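Local structure of hydroquinone dioxygenase large subunit (4ZXA) at residues M70-A75 with V228-S233; A145-T150 with E248-P253. The protein probably forms, with its small-subunit partner, the iron(II)-dependent hydroquinone 1,2-dioxygenase of the hydroquinone pathway, which cleaves the aromatic ring of its substrate. All blocks are in the same frame, centred on the assembly; numbering follows the deposited sequence. Where two conformers were deposited one is given.

The two contacts lie with their centres about 11 Å apart, and along the chain their segments alternate: 70-75, 145-150, 228-233, 248-253. Each therefore ties a piece of the N-terminal family region to a piece of the later part of the chain, which carries the cadmium ligands. Contact 1 is deeply buried and sets the last turns of helix 63-75 against the loop ahead of strand 236-238. Contact 2 lies farther out, about 12 Å from the centre of the chain, where strands 241-249 and 251-257 meet. W230 joins them through a probable hydrogen bond from NE1 to the backbone O of E249, and residues from both contacts line the 4-hydroxybenzonitrile pocket.

Contact 1 of 2, residues M70-A75 with V228-S233; sequences MMRDVA and VTWNPS. With H8N (4-hydroxybenzonitrile), chain J.
R72, on the final turns of helix 63-75, faces the irregular loop 228-233, and the CA atoms of R72 and N231 approach to 7.5 Å. Its guanidinium reads two consecutive backbone carbonyls: NH2 donates to T229 O at 2.9 Å, and NE donates to W230 O at 3.2 Å. A further, weak bond runs from NE to T229 O. W230 O lies in the guanidinium plane, whereas T229 O is tilted 18° from it; both donors stand above their carbonyl planes, and the N-H angles near 140° mark bent bonds. A bend at chi2 (-44°) followed by an extended chi3 carries the group across to the loop. NH1 turns to P143 O, and T229 OG1 is hydrogen-bonded to F144 O. Farther along the helix, A75 CB lies 4.2 Å from N231 OD1. On the pocket side, P232 CG lies 3.5 Å from CAE of 4-hydroxybenzonitrile, while W230 CE3 comes to 3.6 Å from its OAB. One buried arginine thus satisfies carbonyls of a loop in which W230, N231 and P232 line the ligand pocket, and its positive charge would probably polarise those peptides.

Contact 2 of 2, residues A145-T150 with E248-P253; sequences AAPEET and EEFILP. With H8N (4-hydroxybenzonitrile), chain J.
P147 lies over one face of the F250 ring, its CG 4.1 Å from the ring centroid and 26° off the normal, a CH-pi contact offset toward the rim at CD2. Its CD follows at 3.8 Å from F250 CD2. The opposite face of the ring is covered by I251 CG1, which sits 3.6 Å above the plane, so the phenyl is sandwiched. Beside this pair, the methyl of A146 rests against the carboxylate end of E249, CB 3.5 Å from CD. E249 reaches it with CG anti to the backbone N (chi1 -163°) and the chain extended beyond. Cutting F250 back to an alanine is likely to open a gap between P147 and I251 and leave Y44 of another copy of this protein without its ring partner. The proline begins a short 3-10 turn, 147-149, and F250 stands at the corner where strand 241-249 gives way to strand 251-257, in a region consistent with the cupin-type beta fold. E149 folds back on its own turn, OE1 accepting from A146 N at 3.0 Å through its anti lone pair. That oxygen lies only 4.3 Å from E249 OE1, and R310 forms salt bridges to both, probably offsetting the like charges; R192 pairs with E249 OE2, and N191 binds E149 OE2. Y44 OH of that other copy is hydrogen-bonded to E249 OE2, its ring meeting F250 at about 45°. Past the corner, L252 CD1 lies 3.9 Å from CAE of 4-hydroxybenzonitrile; before it, E248 approaches the ligand hydroxyl.

Contact 1 of 2, residues M70-A75 with V228-S233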
loop_
_atom_site.group_PDB
_atom_site.type_symbol
_atom_site.label_atom_id
_atom_site.label_comp_id
_atom_site.label_asym_id
_atom_site.label_seq_id
_atom_site.Cartn_x
_atom_site.Cartn_y
_atom_site.Cartn_z
ATOM N N MET E 70 -7.010 10.040 6.563
ATOM C CA MET E 70 -8.128 10.827 7.078
ATOM C C MET E 70 -7.613 11.800 8.108
ATOM O O MET E 70 -8.120 12.923 8.233
ATOM C CB MET E 70 -9.224 9.946 7.699
ATOM C CG MET E 70 -10.346 10.761 8.347
ATOM S SD MET E 70 -11.821 9.794 8.727
ATOM C CE MET E 70 -12.408 9.456 7.052
ATOM N N MET E 71 -6.592 11.364 8.839
ATOM C CA MET E 71 -5.943 12.234 9.815
ATOM C C MET E 71 -5.405 13.475 9.136
ATOM O O MET E 71 -5.525 14.563 9.682
ATOM C CB MET E 71 -4.804 11.527 10.529
ATOM C CG MET E 71 -4.116 12.403 11.545
ATOM S SD MET E 71 -5.041 12.565 13.070
ATOM C CE MET E 71 -5.519 14.298 13.043
ATOM N N ARG E 72 -4.812 13.323 7.950
ATOM C CA ARG E 72 -4.302 14.493 7.246
ATOM C C ARG E 72 -5.471 15.352 6.788
ATOM O O ARG E 72 -5.457 16.568 6.979
ATOM C CB ARG E 72 -3.371 14.131 6.066
ATOM C CG ARG E 72 -2.054 13.405 6.462
ATOM C CD ARG E 72 -1.418 14.064 7.667
ATOM N NE ARG E 72 -0.155 13.471 8.098
ATOM C CZ ARG E 72 -0.045 12.291 8.711
ATOM N NH1 ARG E 72 -1.120 11.534 8.919
ATOM N NH2 ARG E 72 1.144 11.856 9.096
ATOM N N ASP E 73 -6.492 14.718 6.208
ATOM C CA ASP E 73 -7.627 15.470 5.670
ATOM C C ASP E 73 -8.286 16.321 6.750
ATOM O O ASP E 73 -8.724 17.442 6.489
ATOM C CB ASP E 73 -8.670 14.553 5.025
ATOM C CG ASP E 73 -9.217 15.112 3.717
ATOM O OD1 ASP E 73 -8.843 16.245 3.315
ATOM O OD2 ASP E 73 -10.029 14.409 3.080
ATOM N N VAL E 74 -8.346 15.784 7.963
ATOM C CA VAL E 74 -8.991 16.487 9.061
ATOM C C VAL E 74 -8.111 17.608 9.575
ATOM O O VAL E 74 -8.599 18.707 9.849
ATOM C CB VAL E 74 -9.347 15.548 10.224
ATOM C CG1 VAL E 74 -9.453 16.333 11.520
ATOM C CG2 VAL E 74 -10.633 14.820 9.920
ATOM N N ALA E 75 -6.816 17.327 9.693
ATOM C CA ALA E 75 -5.876 18.286 10.245
ATOM C C ALA E 75 -5.692 19.455 9.287
ATOM O O ALA E 75 -5.426 20.578 9.718
ATOM C CB ALA E 75 -4.535 17.622 10.546
ATOM N N VAL E 228 4.995 15.167 14.655
ATOM C CA VAL E 228 4.090 14.676 13.609
ATOM C C VAL E 228 4.790 14.707 12.264
ATOM O O VAL E 228 5.755 15.444 12.079
ATOM C CB VAL E 228 2.800 15.529 13.502
ATOM C CG1 VAL E 228 2.061 15.549 14.825
ATOM C CG2 VAL E 228 3.132 16.953 13.057
ATOM N N THR E 229 4.305 13.912 11.322
ATOM C CA THR E 229 4.867 13.907 9.975
ATOM C C THR E 229 3.874 14.394 8.919
ATOM O O THR E 229 2.667 14.347 9.116
ATOM C CB THR E 229 5.350 12.514 9.578
ATOM O OG1 THR E 229 4.225 11.628 9.528
ATOM C CG2 THR E 229 6.348 12.009 10.579
ATOM N N TRP E 230 4.405 14.864 7.798
ATOM C CA TRP E 230 3.588 15.386 6.708
ATOM C C TRP E 230 2.504 16.333 7.217
ATOM O O TRP E 230 1.294 16.096 7.034
ATOM C CB TRP E 230 3.011 14.242 5.909
ATOM C CG TRP E 230 4.069 13.261 5.477
ATOM C CD1 TRP E 230 4.398 12.090 6.089
ATOM C CD2 TRP E 230 4.933 13.382 4.344
ATOM N NE1 TRP E 230 5.406 11.459 5.401
ATOM C CE2 TRP E 230 5.757 12.236 4.327
ATOM C CE3 TRP E 230 5.094 14.340 3.339
ATOM C CZ2 TRP E 230 6.717 12.024 3.334
ATOM C CZ3 TRP E 230 6.043 14.134 2.359
ATOM C CH2 TRP E 230 6.840 12.982 2.357
ATOM N N ASN E 231 2.950 17.408 7.866
ATOM C CA ASN E 231 2.038 18.404 8.395
ATOM C C ASN E 231 2.573 19.833 8.350
ATOM O O ASN E 231 3.089 20.345 9.340
ATOM C CB ASN E 231 1.617 18.039 9.813
ATOM C CG ASN E 231 0.348 18.756 10.233
ATOM O OD1 ASN E 231 -0.648 18.753 9.509
ATOM N ND2 ASN E 231 0.385 19.395 11.393
ATOM N N PRO E 232 2.446 20.473 7.184
ATOM C CA PRO E 232 2.895 21.859 7.027
ATOM C C PRO E 232 2.299 22.728 8.131
ATOM O O PRO E 232 1.075 22.742 8.302
ATOM C CB PRO E 232 2.333 22.260 5.655
ATOM C CG PRO E 232 2.189 20.938 4.908
ATOM C CD PRO E 232 1.780 19.952 5.974
ATOM N N SER E 233 3.161 23.428 8.870
ATOM C CA SER E 233 2.738 24.267 9.977
ATOM C C SER E 233 3.436 25.635 9.871
ATOM O O SER E 233 4.642 25.702 9.603
ATOM C CB SER E 233 3.069 23.572 11.299
ATOM O OG SER E 233 2.556 24.292 12.404
HETATM N NAA H8N J . 0.826 18.659 -1.540
HETATM C CAC H8N J . 1.333 18.491 -0.528
HETATM C CAI H8N J . 2.033 18.283 0.774
HETATM C CAF H8N J . 3.421 18.255 0.777
HETATM C CAD H8N J . 4.111 18.060 1.971
HETATM C CAH H8N J . 3.373 17.898 3.132
HETATM O OAB H8N J . 4.039 17.692 4.310
HETATM C CAE H8N J . 1.982 17.924 3.131
HETATM C CAG H8N J . 1.305 18.122 1.938
#

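Contact 2 of 2, residues A145-T150 with E248-P253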
loop_
_atom_site.group_PDB
_atom_site.type_symbol
_atom_site.label_atom_id
_atom_site.label_comp_id
_atom_site.label_asym_id
_atom_site.label_seq_id
_atom_site.Cartn_x
_atom_site.Cartn_y
_atom_site.Cartn_z
ATOM N N ALA E 145 2.123 9.746 12.981
ATOM C CA ALA E 145 3.518 9.355 13.106
ATOM C C ALA E 145 3.925 8.354 12.035
ATOM O O ALA E 145 3.073 7.702 11.436
ATOM C CB ALA E 145 3.768 8.774 14.481
ATOM N N ALA E 146 5.231 8.248 11.800
ATOM C CA ALA E 146 5.770 7.235 10.900
ATOM C C ALA E 146 5.651 5.865 11.537
ATOM O O ALA E 146 5.518 5.748 12.758
ATOM C CB ALA E 146 7.212 7.524 10.565
ATOM N N PRO E 147 5.685 4.821 10.705
ATOM C CA PRO E 147 5.453 3.458 11.190
ATOM C C PRO E 147 6.453 3.036 12.261
ATOM O O PRO E 147 6.065 2.424 13.246
ATOM C CB PRO E 147 5.589 2.617 9.922
ATOM C CG PRO E 147 5.174 3.565 8.817
ATOM C CD PRO E 147 5.685 4.900 9.235
ATOM N N GLU E 148 7.718 3.377 12.070
ATOM C CA GLU E 148 8.764 3.046 13.037
ATOM C C GLU E 148 8.535 3.689 14.404
ATOM O O GLU E 148 9.185 3.333 15.386
ATOM C CB GLU E 148 10.135 3.454 12.487
ATOM C CG GLU E 148 10.738 2.432 11.557
ATOM C CD GLU E 148 11.076 1.147 12.279
ATOM O OE1 GLU E 148 12.226 1.029 12.762
ATOM O OE2 GLU E 148 10.192 0.260 12.368
ATOM N N GLU E 149 7.600 4.631 14.458
ATOM C CA GLU E 149 7.357 5.403 15.672
ATOM C C GLU E 149 6.117 4.987 16.439
ATOM O O GLU E 149 5.851 5.506 17.517
ATOM C CB GLU E 149 7.152 6.875 15.325
ATOM C CG GLU E 149 8.319 7.629 14.759
ATOM C CD GLU E 149 7.993 9.114 14.652
ATOM O OE1 GLU E 149 7.099 9.492 13.859
ATOM O OE2 GLU E 149 8.610 9.906 15.387
ATOM N N THR E 150 5.309 4.112 15.872
ATOM C CA THR E 150 4.035 3.839 16.508
ATOM C C THR E 150 3.726 2.362 16.454
ATOM O O THR E 150 4.493 1.581 15.877
ATOM C CB THR E 150 2.900 4.652 15.857
ATOM O OG1 THR E 150 1.743 4.630 16.703
ATOM C CG2 THR E 150 2.548 4.089 14.478
ATOM N N GLU E 248 9.133 15.238 7.290
ATOM C CA GLU E 248 8.551 14.177 6.487
ATOM C C GLU E 248 9.298 12.859 6.653
ATOM O O GLU E 248 10.526 12.796 6.552
ATOM C CB GLU E 248 8.532 14.572 5.002
ATOM C CG GLU E 248 8.382 16.059 4.736
ATOM C CD GLU E 248 7.004 16.616 5.075
ATOM O OE1 GLU E 248 6.475 16.332 6.176
ATOM O OE2 GLU E 248 6.452 17.360 4.231
ATOM N N GLU E 249 8.546 11.805 6.932
ATOM C CA GLU E 249 9.104 10.467 7.047
ATOM C C GLU E 249 8.200 9.478 6.323
ATOM O O GLU E 249 6.989 9.657 6.282
ATOM C CB GLU E 249 9.284 10.070 8.511
ATOM C CG GLU E 249 10.217 8.894 8.708
ATOM C CD GLU E 249 10.527 8.623 10.159
ATOM O OE1 GLU E 249 10.358 9.531 10.990
ATOM O OE2 GLU E 249 10.944 7.495 10.470
ATOM N N PHE E 250 8.792 8.423 5.776
ATOM C CA PHE E 250 8.039 7.431 5.022
ATOM C C PHE E 250 7.342 8.020 3.796
ATOM O O PHE E 250 7.970 8.667 2.965
ATOM C CB PHE E 250 7.019 6.743 5.932
ATOM C CG PHE E 250 6.485 5.456 5.382
ATOM C CD1 PHE E 250 7.330 4.538 4.791
ATOM C CD2 PHE E 250 5.135 5.162 5.456
ATOM C CE1 PHE E 250 6.840 3.354 4.285
ATOM C CE2 PHE E 250 4.644 3.981 4.951
ATOM C CZ PHE E 250 5.496 3.077 4.367
ATOM N N ILE E 251 6.049 7.758 3.672
ATOM C CA ILE E 251 5.281 8.193 2.514
ATOM C C ILE E 251 4.167 9.177 2.842
ATOM O O ILE E 251 3.405 8.960 3.774
ATOM C CB ILE E 251 4.627 6.985 1.808
ATOM C CG1 ILE E 251 5.635 5.852 1.626
ATOM C CG2 ILE E 251 4.027 7.392 0.475
ATOM C CD1 ILE E 251 5.016 4.565 1.161
ATOM N N LEU E 252 4.073 10.254 2.068
ATOM C CA LEU E 252 2.924 11.163 2.168
ATOM C C LEU E 252 1.632 10.325 2.209
ATOM O O LEU E 252 1.354 9.554 1.297
ATOM C CB LEU E 252 2.895 12.123 0.972
ATOM C CG LEU E 252 1.748 13.143 0.935
ATOM C CD1 LEU E 252 1.827 14.129 2.108
ATOM C CD2 LEU E 252 1.709 13.892 -0.398
ATOM N N PRO E 253 0.850 10.450 3.287
ATOM C CA PRO E 253 -0.302 9.559 3.490
ATOM C C PRO E 253 -1.424 9.658 2.423
ATOM O O PRO E 253 -2.376 8.890 2.476
ATOM C CB PRO E 253 -0.814 9.973 4.874
ATOM C CG PRO E 253 0.389 10.570 5.564
ATOM C CD PRO E 253 1.118 11.285 4.470
HETATM N NAA H8N J . 0.826 18.659 -1.540
HETATM C CAC H8N J . 1.333 18.491 -0.528
HETATM C CAI H8N J . 2.033 18.283 0.774
HETATM C CAF H8N J . 3.421 18.255 0.777
HETATM C CAD H8N J . 4.111 18.060 1.971
HETATM C CAH H8N J . 3.373 17.898 3.132
HETATM O OAB H8N J . 4.039 17.692 4.310
HETATM C CAE H8N J . 1.982 17.924 3.131
HETATM C CAG H8N J . 1.305 18.122 1.938
#